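Local coordinates for protein putative serine phosphatase (Pseudomonas aeruginosa, PDB 6K4E) that probably removes phosphate from phosphothreonine or phosphoserine of a partner protein through a magnesium-dependent PP2C-type domain, in a signalling pathway that controls biofilm formation, at residues A76-H81 / D104-G109; H82-K87 / D95-R100; G239-A244 / R255-M260. All coordinates share one frame; numbering follows the deposited sequence.

Contact 1 (A76-H81 / D104-G109); sequences ATLGEH and DGYLIG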
loop_
_atom_site.group_PDB
_atom_site.type_symbol
_atom_site.label_atom_id
_atom_site.label_comp_id
_atom_site.label_asym_id
_atom_site.label_seq_id
_atom_site.Cartn_x
_atom_site.Cartn_y
_atom_site.Cartn_z
ATOM N N ALA B 76 -12.476 -19.063 -10.708
ATOM C CA ALA B 76 -12.001 -19.884 -11.809
ATOM C C ALA B 76 -11.432 -21.230 -11.355
ATOM O O ALA B 76 -11.534 -22.202 -12.095
ATOM C CB ALA B 76 -10.959 -19.115 -12.619
ATOM N N THR B 77 -10.831 -21.296 -10.159
ATOM C CA THR B 77 -10.182 -22.516 -9.678
ATOM C C THR B 77 -10.986 -23.319 -8.647
ATOM O O THR B 77 -11.029 -24.551 -8.739
ATOM C CB THR B 77 -8.801 -22.186 -9.155
ATOM O OG1 THR B 77 -8.946 -21.319 -8.024
ATOM C CG2 THR B 77 -7.919 -21.529 -10.215
ATOM N N LEU B 78 -11.604 -22.647 -7.662
ATOM C CA LEU B 78 -12.390 -23.335 -6.632
ATOM C C LEU B 78 -13.895 -23.421 -6.976
ATOM O O LEU B 78 -14.571 -24.341 -6.520
ATOM C CB LEU B 78 -12.183 -22.703 -5.255
ATOM C CG LEU B 78 -10.794 -22.894 -4.615
ATOM C CD1 LEU B 78 -10.768 -22.344 -3.213
ATOM C CD2 LEU B 78 -10.379 -24.362 -4.610
ATOM N N GLY B 79 -14.388 -22.490 -7.798
ATOM C CA GLY B 79 -15.787 -22.453 -8.186
ATOM C C GLY B 79 -16.669 -22.401 -6.967
ATOM O O GLY B 79 -16.457 -21.564 -6.080
ATOM N N GLU B 80 -17.600 -23.341 -6.882
ATOM C CA GLU B 80 -18.517 -23.437 -5.751
ATOM C C GLU B 80 -17.914 -24.159 -4.543
ATOM O O GLU B 80 -18.610 -24.358 -3.557
ATOM C CB GLU B 80 -19.866 -24.052 -6.169
ATOM C CG GLU B 80 -20.656 -23.140 -7.097
ATOM C CD GLU B 80 -22.121 -23.463 -7.317
ATOM O OE1 GLU B 80 -22.600 -24.493 -6.793
ATOM O OE2 GLU B 80 -22.801 -22.668 -8.004
ATOM N N HIS B 81 -16.613 -24.462 -4.573
ATOM C CA HIS B 81 -15.957 -25.053 -3.419
ATOM C C HIS B 81 -15.253 -23.967 -2.611
ATOM O O HIS B 81 -14.264 -24.221 -1.918
ATOM C CB HIS B 81 -15.067 -26.224 -3.821
ATOM C CG HIS B 81 -15.838 -27.496 -3.942
ATOM N ND1 HIS B 81 -15.676 -28.528 -3.027
ATOM C CD2 HIS B 81 -16.800 -27.842 -4.830
ATOM C CE1 HIS B 81 -16.519 -29.476 -3.406
ATOM N NE2 HIS B 81 -17.221 -29.110 -4.484
ATOM N N ASP B 104 -0.549 -28.927 -6.908
ATOM C CA ASP B 104 -0.734 -29.890 -5.831
ATOM C C ASP B 104 -1.654 -29.434 -4.683
ATOM O O ASP B 104 -1.945 -30.233 -3.802
ATOM C CB ASP B 104 0.640 -30.313 -5.284
ATOM C CG ASP B 104 1.451 -29.205 -4.653
ATOM O OD1 ASP B 104 1.446 -28.071 -5.202
ATOM O OD2 ASP B 104 2.151 -29.480 -3.653
ATOM N N GLY B 105 -2.109 -28.181 -4.722
ATOM C CA GLY B 105 -2.985 -27.607 -3.717
ATOM C C GLY B 105 -3.059 -26.100 -3.800
ATOM O O GLY B 105 -2.766 -25.525 -4.844
ATOM N N TYR B 106 -3.451 -25.426 -2.707
ATOM C CA TYR B 106 -3.543 -23.968 -2.754
ATOM C C TYR B 106 -3.301 -23.316 -1.437
ATOM O O TYR B 106 -3.537 -23.917 -0.363
ATOM C CB TYR B 106 -4.897 -23.500 -3.342
ATOM C CG TYR B 106 -6.114 -24.076 -2.653
ATOM C CD1 TYR B 106 -6.730 -23.404 -1.605
ATOM C CD2 TYR B 106 -6.684 -25.272 -3.087
ATOM C CE1 TYR B 106 -7.866 -23.930 -0.978
ATOM C CE2 TYR B 106 -7.792 -25.819 -2.450
ATOM C CZ TYR B 106 -8.398 -25.130 -1.415
ATOM O OH TYR B 106 -9.502 -25.680 -0.794
ATOM N N LEU B 107 -2.901 -22.041 -1.524
ATOM C CA LEU B 107 -2.700 -21.193 -0.366
ATOM C C LEU B 107 -3.884 -20.276 -0.299
ATOM O O LEU B 107 -4.243 -19.682 -1.292
ATOM C CB LEU B 107 -1.403 -20.386 -0.478
ATOM C CG LEU B 107 -1.127 -19.397 0.665
ATOM C CD1 LEU B 107 -0.690 -20.125 1.973
ATOM C CD2 LEU B 107 -0.099 -18.427 0.254
ATOM N N ILE B 108 -4.499 -20.164 0.877
ATOM C CA ILE B 108 -5.673 -19.313 1.083
ATOM C C ILE B 108 -5.579 -18.641 2.463
ATOM O O ILE B 108 -5.163 -19.270 3.431
ATOM C CB ILE B 108 -6.935 -20.144 0.833
ATOM C CG1 ILE B 108 -8.186 -19.264 0.690
ATOM C CG2 ILE B 108 -7.113 -21.265 1.879
ATOM C CD1 ILE B 108 -9.507 -20.021 0.031
ATOM N N GLY B 109 -5.947 -17.380 2.551
ATOM C CA GLY B 109 -5.865 -16.681 3.828
ATOM C C GLY B 109 -6.647 -15.392 3.946
ATOM O O GLY B 109 -7.183 -14.900 2.960
#
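Leu78 meets Tyr106 and Ile108 with its two methyl groups. Leu78 lies at the C-terminal side of helix 71-77, and the other two residues lie on strand 105-113. The tight part is small and wholly apolar. Leu78 CD2 sits over one face of the Tyr106 ring, 4.0 Å from its centroid and 27° off the ring normal, a CH-pi contact. The methyl is shifted from the centre toward the CE2-CZ bond: the closest pair is Leu78 CD2 to Tyr106 CE2 at 3.7 Å. The second branch reaches the same ring, with Leu78 CD1 4.0 Å from Tyr106 CE1. Both methyls lie on the same side of the ring, CD2 toward CE2 and CZ, CD1 toward CE1 and CZ. The side chains come from opposite directions. In Tyr106, CG lies between the backbone N and the carbonyl carbon (chi1 54°), and this swings the ring out from the strand to face Leu78.

The packing is looser toward Ile108, whose CD1 is 4.2 Å from Leu78 CD1. The solvent side is that of the turn. Leu78 is itself partly exposed, and Glu80 is exposed, while Tyr106 and Ile108 are buried. Gly79 leaves the helical conformation with positive phi. Within this turn His81 N donates to Leu78 O at 2.8 Å. Tyr106 and Ile108 also touch Phe298 of the facing sheet, so they lie between the two sheets of the PP2C-type sandwich, with Leu78 at their ends.

Part of the turn's polar backbone is satisfied within the turn itself, and Gly79 O bonds to His82 ND1. Between the segments only dispersion and CH-pi attraction act. The contact joins the turn after helix 71-77 to strand 105-113 by apolar packing, with little directional preference.

Contact 2 (H82-K87 / D95-R100); sequences HFILWK and DFYVYR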
loop_
_atom_site.group_PDB
_atom_site.type_symbol
_atom_site.label_atom_id
_atom_site.label_comp_id
_atom_site.label_asym_id
_atom_site.label_seq_id
_atom_site.Cartn_x
_atom_site.Cartn_y
_atom_site.Cartn_z
ATOM N N HIS B 82 -15.785 -22.720 -2.742
ATOM C CA HIS B 82 -15.388 -21.552 -1.973
ATOM C C HIS B 82 -16.541 -20.566 -1.913
ATOM O O HIS B 82 -17.432 -20.612 -2.762
ATOM C CB HIS B 82 -14.120 -20.866 -2.569
ATOM C CG HIS B 82 -14.397 -19.629 -3.361
ATOM N ND1 HIS B 82 -14.931 -19.696 -4.648
ATOM C CD2 HIS B 82 -14.232 -18.325 -3.018
ATOM C CE1 HIS B 82 -15.104 -18.438 -5.027
ATOM N NE2 HIS B 82 -14.702 -17.576 -4.082
ATOM N N PHE B 83 -16.468 -19.615 -0.956
ATOM C CA PHE B 83 -17.348 -18.456 -0.892
ATOM C C PHE B 83 -16.598 -17.327 -0.226
ATOM O O PHE B 83 -15.687 -17.582 0.560
ATOM C CB PHE B 83 -18.726 -18.725 -0.271
ATOM C CG PHE B 83 -18.831 -18.790 1.239
ATOM C CD1 PHE B 83 -18.656 -17.640 2.019
ATOM C CD2 PHE B 83 -19.243 -19.961 1.871
ATOM C CE1 PHE B 83 -18.800 -17.689 3.398
ATOM C CE2 PHE B 83 -19.412 -20.001 3.252
ATOM C CZ PHE B 83 -19.187 -18.868 4.006
ATOM N N ILE B 84 -16.928 -16.082 -0.600
ATOM C CA ILE B 84 -16.290 -14.893 -0.049
ATOM C C ILE B 84 -17.325 -13.958 0.480
ATOM O O ILE B 84 -18.329 -13.688 -0.181
ATOM C CB ILE B 84 -15.301 -14.199 -1.052
ATOM C CG1 ILE B 84 -14.618 -12.968 -0.426
ATOM C CG2 ILE B 84 -15.918 -13.864 -2.381
ATOM C CD1 ILE B 84 -13.758 -13.276 0.845
ATOM N N LEU B 85 -17.105 -13.506 1.680
ATOM C CA LEU B 85 -17.944 -12.499 2.322
ATOM C C LEU B 85 -16.965 -11.368 2.636
ATOM O O LEU B 85 -16.024 -11.572 3.401
ATOM C CB LEU B 85 -18.580 -13.066 3.608
ATOM C CG LEU B 85 -19.910 -12.452 4.076
ATOM C CD1 LEU B 85 -20.419 -13.159 5.338
ATOM C CD2 LEU B 85 -19.787 -10.933 4.359
ATOM N N TRP B 86 -17.100 -10.224 1.969
ATOM C CA TRP B 86 -16.145 -9.142 2.201
ATOM C C TRP B 86 -16.882 -7.839 2.251
ATOM O O TRP B 86 -17.344 -7.378 1.221
ATOM C CB TRP B 86 -15.063 -9.122 1.112
ATOM C CG TRP B 86 -13.998 -8.089 1.340
ATOM C CD1 TRP B 86 -12.979 -8.141 2.242
ATOM C CD2 TRP B 86 -13.849 -6.850 0.631
ATOM N NE1 TRP B 86 -12.197 -7.003 2.142
ATOM C CE2 TRP B 86 -12.692 -6.209 1.140
ATOM C CE3 TRP B 86 -14.554 -6.235 -0.417
ATOM C CZ2 TRP B 86 -12.222 -4.996 0.621
ATOM C CZ3 TRP B 86 -14.106 -5.016 -0.904
ATOM C CH2 TRP B 86 -12.956 -4.410 -0.382
ATOM N N LYS B 87 -17.033 -7.271 3.448
ATOM C CA LYS B 87 -17.788 -6.047 3.607
ATOM C C LYS B 87 -17.032 -5.074 4.491
ATOM O O LYS B 87 -17.144 -5.175 5.718
ATOM C CB LYS B 87 -19.216 -6.363 4.170
ATOM C CG LYS B 87 -20.148 -5.162 4.491
ATOM C CD LYS B 87 -20.628 -4.327 3.289
ATOM C CE LYS B 87 -21.373 -3.083 3.727
ATOM N NZ LYS B 87 -20.459 -2.008 4.203
ATOM N N ASP B 95 -9.266 -5.007 6.033
ATOM C CA ASP B 95 -9.353 -6.443 5.838
ATOM C C ASP B 95 -9.151 -6.783 4.396
ATOM O O ASP B 95 -9.719 -6.114 3.511
ATOM C CB ASP B 95 -10.771 -6.929 6.197
ATOM C CG ASP B 95 -11.091 -7.334 7.626
ATOM O OD1 ASP B 95 -10.400 -6.856 8.554
ATOM O OD2 ASP B 95 -12.120 -8.013 7.826
ATOM N N PHE B 96 -8.462 -7.894 4.153
ATOM C CA PHE B 96 -8.320 -8.431 2.798
ATOM C C PHE B 96 -8.075 -9.931 2.867
ATOM O O PHE B 96 -8.137 -10.521 3.938
ATOM C CB PHE B 96 -7.296 -7.655 1.916
ATOM C CG PHE B 96 -5.830 -7.920 2.184
ATOM C CD1 PHE B 96 -5.213 -7.416 3.322
ATOM C CD2 PHE B 96 -5.066 -8.674 1.294
ATOM C CE1 PHE B 96 -3.850 -7.639 3.552
ATOM C CE2 PHE B 96 -3.714 -8.948 1.559
ATOM C CZ PHE B 96 -3.111 -8.415 2.667
ATOM N N TYR B 97 -7.898 -10.558 1.729
ATOM C CA TYR B 97 -7.711 -11.994 1.658
ATOM C C TYR B 97 -6.789 -12.316 0.508
ATOM O O TYR B 97 -6.626 -11.514 -0.426
ATOM C CB TYR B 97 -9.049 -12.729 1.516
ATOM C CG TYR B 97 -9.986 -12.152 0.480
ATOM C CD1 TYR B 97 -10.785 -11.054 0.775
ATOM C CD2 TYR B 97 -10.158 -12.772 -0.758
ATOM C CE1 TYR B 97 -11.693 -10.546 -0.155
ATOM C CE2 TYR B 97 -11.067 -12.271 -1.699
ATOM C CZ TYR B 97 -11.820 -11.152 -1.392
ATOM O OH TYR B 97 -12.747 -10.648 -2.255
ATOM N N VAL B 98 -6.135 -13.461 0.625
ATOM C CA VAL B 98 -5.155 -13.898 -0.352
ATOM C C VAL B 98 -5.551 -15.276 -0.856
ATOM O O VAL B 98 -6.317 -15.989 -0.216
ATOM C CB VAL B 98 -3.706 -13.872 0.247
ATOM C CG1 VAL B 98 -3.246 -12.439 0.517
ATOM C CG2 VAL B 98 -3.587 -14.716 1.524
ATOM N N TYR B 99 -4.997 -15.655 -1.979
ATOM C CA TYR B 99 -5.215 -16.957 -2.593
ATOM C C TYR B 99 -4.119 -17.134 -3.616
ATOM O O TYR B 99 -3.800 -16.192 -4.335
ATOM C CB TYR B 99 -6.572 -17.013 -3.306
ATOM C CG TYR B 99 -6.765 -18.310 -4.059
ATOM C CD1 TYR B 99 -6.927 -19.517 -3.380
ATOM C CD2 TYR B 99 -6.815 -18.330 -5.445
ATOM C CE1 TYR B 99 -7.110 -20.713 -4.065
ATOM C CE2 TYR B 99 -6.998 -19.526 -6.140
ATOM C CZ TYR B 99 -7.147 -20.715 -5.441
ATOM O OH TYR B 99 -7.319 -21.907 -6.085
ATOM N N ARG B 100 -3.532 -18.328 -3.659
ATOM C CA ARG B 100 -2.489 -18.715 -4.603
ATOM C C ARG B 100 -2.657 -20.201 -4.955
ATOM O O ARG B 100 -2.367 -21.066 -4.129
ATOM C CB ARG B 100 -1.101 -18.431 -4.004
ATOM C CG ARG B 100 0.082 -18.804 -4.923
ATOM C CD ARG B 100 0.239 -17.871 -6.122
ATOM N NE ARG B 100 0.596 -16.513 -5.696
ATOM C CZ ARG B 100 1.826 -16.019 -5.663
ATOM N NH1 ARG B 100 2.850 -16.739 -6.103
ATOM N NH2 ARG B 100 2.042 -14.807 -5.185
#
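Trp86 carries CG anti to its backbone N (chi1 -176°), which sends the indole across to Asp95 and Tyr97. In Tyr97, CG lies between the backbone N and the carbonyl carbon, and the ring is brought up to Ile84 and Trp86. Ile84 CD1 stands over the centre of the Tyr97 ring, 3.5 Å from the centroid. This is a CH-pi contact. Ile84 CG1 lies over the same ring, 3.5 Å from Tyr97 CZ.

Trp86 meets the ring differently. The edge of Tyr97 points at the face of the Trp86 five-membered ring in an offset edge-to-face pair, with planes at 67° and Tyr97 CE1 3.6 Å from Trp86 CD1. The indole N-H is used too. Trp86 NE1 donates to Asp95 O at 3.0 Å, nearly straight at 168°. The oxygen lies in the indole plane, but the donor stands above the carbonyl plane. This bond, with Tyr97 against the ring, helps to set the rotation of the indole.

Asp95 OD2 bonds to Thr294 and Thr237, and Tyr97 OH bonds to Asp71. Strands 82-87 and 95-101 are the outermost strands, within this chain, of the two sheets of the PP2C-type sandwich. Their segments run roughly antiparallel, with axes 8.3 Å apart at the closest, and their side chains meet in the layer between the sheets. Leu74 of helix 71-77 and Leu296 of strand 293-300 also touch Tyr97, while Phe96 packs against helix 117-138.

Contact 3 (G239-A244 / R255-M260); sequences GFLDQA and RRFADM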
loop_
_atom_site.group_PDB
_atom_site.type_symbol
_atom_site.label_atom_id
_atom_site.label_comp_id
_atom_site.label_asym_id
_atom_site.label_seq_id
_atom_site.Cartn_x
_atom_site.Cartn_y
_atom_site.Cartn_z
ATOM N N GLY B 239 -14.376 -9.138 12.751
ATOM C CA GLY B 239 -15.507 -8.270 12.439
ATOM C C GLY B 239 -16.901 -8.860 12.534
ATOM O O GLY B 239 -17.791 -8.246 13.114
ATOM N N PHE B 240 -17.119 -10.030 11.924
ATOM C CA PHE B 240 -18.405 -10.739 11.929
ATOM C C PHE B 240 -18.737 -11.183 13.373
ATOM O O PHE B 240 -19.891 -11.065 13.806
ATOM C CB PHE B 240 -18.334 -11.985 10.988
ATOM C CG PHE B 240 -19.671 -12.630 10.669
ATOM C CD1 PHE B 240 -20.303 -13.463 11.588
ATOM C CD2 PHE B 240 -20.293 -12.417 9.436
ATOM C CE1 PHE B 240 -21.535 -14.052 11.283
ATOM C CE2 PHE B 240 -21.523 -13.012 9.140
ATOM C CZ PHE B 240 -22.133 -13.825 10.059
ATOM N N LEU B 241 -17.723 -11.700 14.109
ATOM C CA LEU B 241 -17.925 -12.225 15.481
ATOM C C LEU B 241 -18.081 -11.092 16.465
ATOM O O LEU B 241 -18.639 -11.293 17.534
ATOM C CB LEU B 241 -16.757 -13.169 15.918
ATOM C CG LEU B 241 -16.727 -14.576 15.269
ATOM C CD1 LEU B 241 -16.059 -14.555 13.872
ATOM C CD2 LEU B 241 -15.952 -15.530 16.119
ATOM N N ASP B 242 -17.618 -9.907 16.110
ATOM C CA ASP B 242 -17.728 -8.725 16.968
ATOM C C ASP B 242 -18.937 -7.887 16.637
ATOM O O ASP B 242 -19.221 -6.942 17.362
ATOM C CB ASP B 242 -16.435 -7.876 16.904
ATOM C CG ASP B 242 -15.213 -8.523 17.541
ATOM O OD1 ASP B 242 -15.374 -9.571 18.226
ATOM O OD2 ASP B 242 -14.109 -7.970 17.385
ATOM N N GLN B 243 -19.660 -8.217 15.562
ATOM C CA GLN B 243 -20.849 -7.449 15.186
ATOM C C GLN B 243 -21.868 -7.388 16.307
ATOM O O GLN B 243 -22.412 -8.429 16.704
ATOM C CB GLN B 243 -21.516 -7.988 13.929
ATOM C CG GLN B 243 -22.704 -7.114 13.437
ATOM C CD GLN B 243 -22.331 -5.653 13.216
ATOM O OE1 GLN B 243 -21.423 -5.323 12.445
ATOM N NE2 GLN B 243 -22.963 -4.760 13.956
ATOM N N ALA B 244 -22.131 -6.159 16.803
ATOM C CA ALA B 244 -23.111 -5.899 17.833
ATOM C C ALA B 244 -24.529 -6.130 17.257
ATOM O O ALA B 244 -24.746 -5.935 16.068
ATOM C CB ALA B 244 -22.960 -4.466 18.303
ATOM N N ARG B 255 -19.634 -18.618 20.123
ATOM C CA ARG B 255 -20.641 -19.672 20.289
ATOM C C ARG B 255 -21.735 -19.591 19.200
ATOM O O ARG B 255 -22.008 -20.623 18.576
ATOM C CB ARG B 255 -21.228 -19.733 21.717
ATOM C CG ARG B 255 -20.159 -20.088 22.759
ATOM C CD ARG B 255 -20.492 -19.666 24.192
ATOM N NE ARG B 255 -19.283 -19.558 25.022
ATOM C CZ ARG B 255 -19.271 -19.619 26.353
ATOM N NH1 ARG B 255 -20.402 -19.800 27.028
ATOM N NH2 ARG B 255 -18.128 -19.510 27.019
ATOM N N ARG B 256 -22.314 -18.378 18.924
ATOM C CA ARG B 256 -23.313 -18.254 17.840
ATOM C C ARG B 256 -22.647 -18.558 16.481
ATOM O O ARG B 256 -23.290 -19.152 15.630
ATOM C CB ARG B 256 -23.959 -16.857 17.762
ATOM C CG ARG B 256 -24.923 -16.517 18.892
ATOM C CD ARG B 256 -25.511 -15.126 18.667
ATOM N NE ARG B 256 -26.394 -14.723 19.754
ATOM C CZ ARG B 256 -26.057 -13.929 20.772
ATOM N NH1 ARG B 256 -24.853 -13.363 20.816
ATOM N NH2 ARG B 256 -26.937 -13.661 21.733
ATOM N N PHE B 257 -21.348 -18.232 16.334
ATOM C CA PHE B 257 -20.592 -18.454 15.098
ATOM C C PHE B 257 -20.373 -19.940 14.818
ATOM O O PHE B 257 -20.685 -20.383 13.706
ATOM C CB PHE B 257 -19.286 -17.657 15.099
ATOM C CG PHE B 257 -18.518 -17.653 13.807
ATOM C CD1 PHE B 257 -18.961 -16.900 12.718
ATOM C CD2 PHE B 257 -17.342 -18.380 13.678
ATOM C CE1 PHE B 257 -18.258 -16.902 11.515
ATOM C CE2 PHE B 257 -16.635 -18.382 12.471
ATOM C CZ PHE B 257 -17.079 -17.618 11.409
ATOM N N ALA B 258 -19.853 -20.712 15.827
ATOM C CA ALA B 258 -19.631 -22.161 15.713
ATOM C C ALA B 258 -20.944 -22.912 15.395
ATOM O O ALA B 258 -20.936 -23.824 14.562
ATOM C CB ALA B 258 -19.013 -22.702 16.984
ATOM N N ASP B 259 -22.058 -22.522 16.046
ATOM C CA ASP B 259 -23.368 -23.111 15.791
ATOM C C ASP B 259 -23.844 -22.846 14.380
ATOM O O ASP B 259 -24.318 -23.777 13.725
ATOM C CB ASP B 259 -24.413 -22.642 16.816
ATOM C CG ASP B 259 -24.244 -23.202 18.214
ATOM O OD1 ASP B 259 -23.362 -24.086 18.408
ATOM O OD2 ASP B 259 -24.969 -22.744 19.124
ATOM N N MET B 260 -23.700 -21.590 13.906
ATOM C CA MET B 260 -24.052 -21.177 12.544
ATOM C C MET B 260 -23.285 -22.044 11.511
ATOM O O MET B 260 -23.903 -22.568 10.574
ATOM C CB MET B 260 -23.723 -19.687 12.321
ATOM C CG MET B 260 -24.163 -19.156 10.958
ATOM S SD MET B 260 -23.651 -17.431 10.644
ATOM C CE MET B 260 -21.797 -17.631 10.551
#
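The Phe257 ring has Leu241 on one face. Leu241 CD1 stands over the ring centre, 3.8 Å from the centroid and 4° off the normal, a CH-pi contact. Leu241 CG covers the inner end of the same face, 3.8 Å from Phe257 CG. The two side chains cross at about a right angle. Leu241 CG is anti to the carbonyl carbon, which brings this branched end round to Phe257.

The Phe240 ring meets Phe257 at a slant. Their planes are at 60° and the closest atoms are Phe240 CD1 and Phe257 CD1, 3.9 Å apart. This pair is neither a stack nor edge-to-face. True edge-to-face partners lie outside the two segments: Tyr195 for Phe257 and Phe252 for Phe240.

Met260 approaches Phe240 from the opposite direction. Its chain is extended and then bends at the last torsion (chi3 67°), which turns the methyl toward the ring. Met260 CE is 3.7 Å from Phe240 CE1. The sulfur makes an oblique Met-aromatic contact, with SD 5.0 Å from the ring centroid of Phe240.

The contact is apolar throughout. Phe257 and Met260 are three residues apart on helix 254-264, so they project on the same side of it. Both phenylalanines also touch Ile295 of strand 293-300, and Phe257 touches Ser236 of strand 231-236. Helix 254-264 thus packs on the short, weakly bonded helix 238-242, which begins at Asp238, a magnesium ligand. The two belong to the helical layer that covers the sheet of strands 231-236 and 293-300, as in the alpha-beta-beta-alpha sandwich of PP2C phosphatases.

Contacts 1 and 2 are neighbours, with centres 11 Å apart. Thr77 OG1 and Tyr99 OH join them at 2.6 Å, probably by a hydrogen bond, and Arg100 N probably bonds to Leu107 O at 2.8 Å. Contact 2 lies between the two sheets. Contact 3 belongs to the helical layer outside one of them. Their centres are 17 Å apart, and they meet where Leu85 CD1 packs on Phe240 CE2 at 4.0 Å. Contacts 1 and 3 do not touch; their nearest atoms are about 13 Å apart. Contact 2 comes closest to the metals: the Asp95 side chain is about 4 Å from a bound magnesium ion and touches Asp112, a ligand in two magnesium sites. In contact 3, the Leu241 side chain is about 9 Å from a magnesium ion.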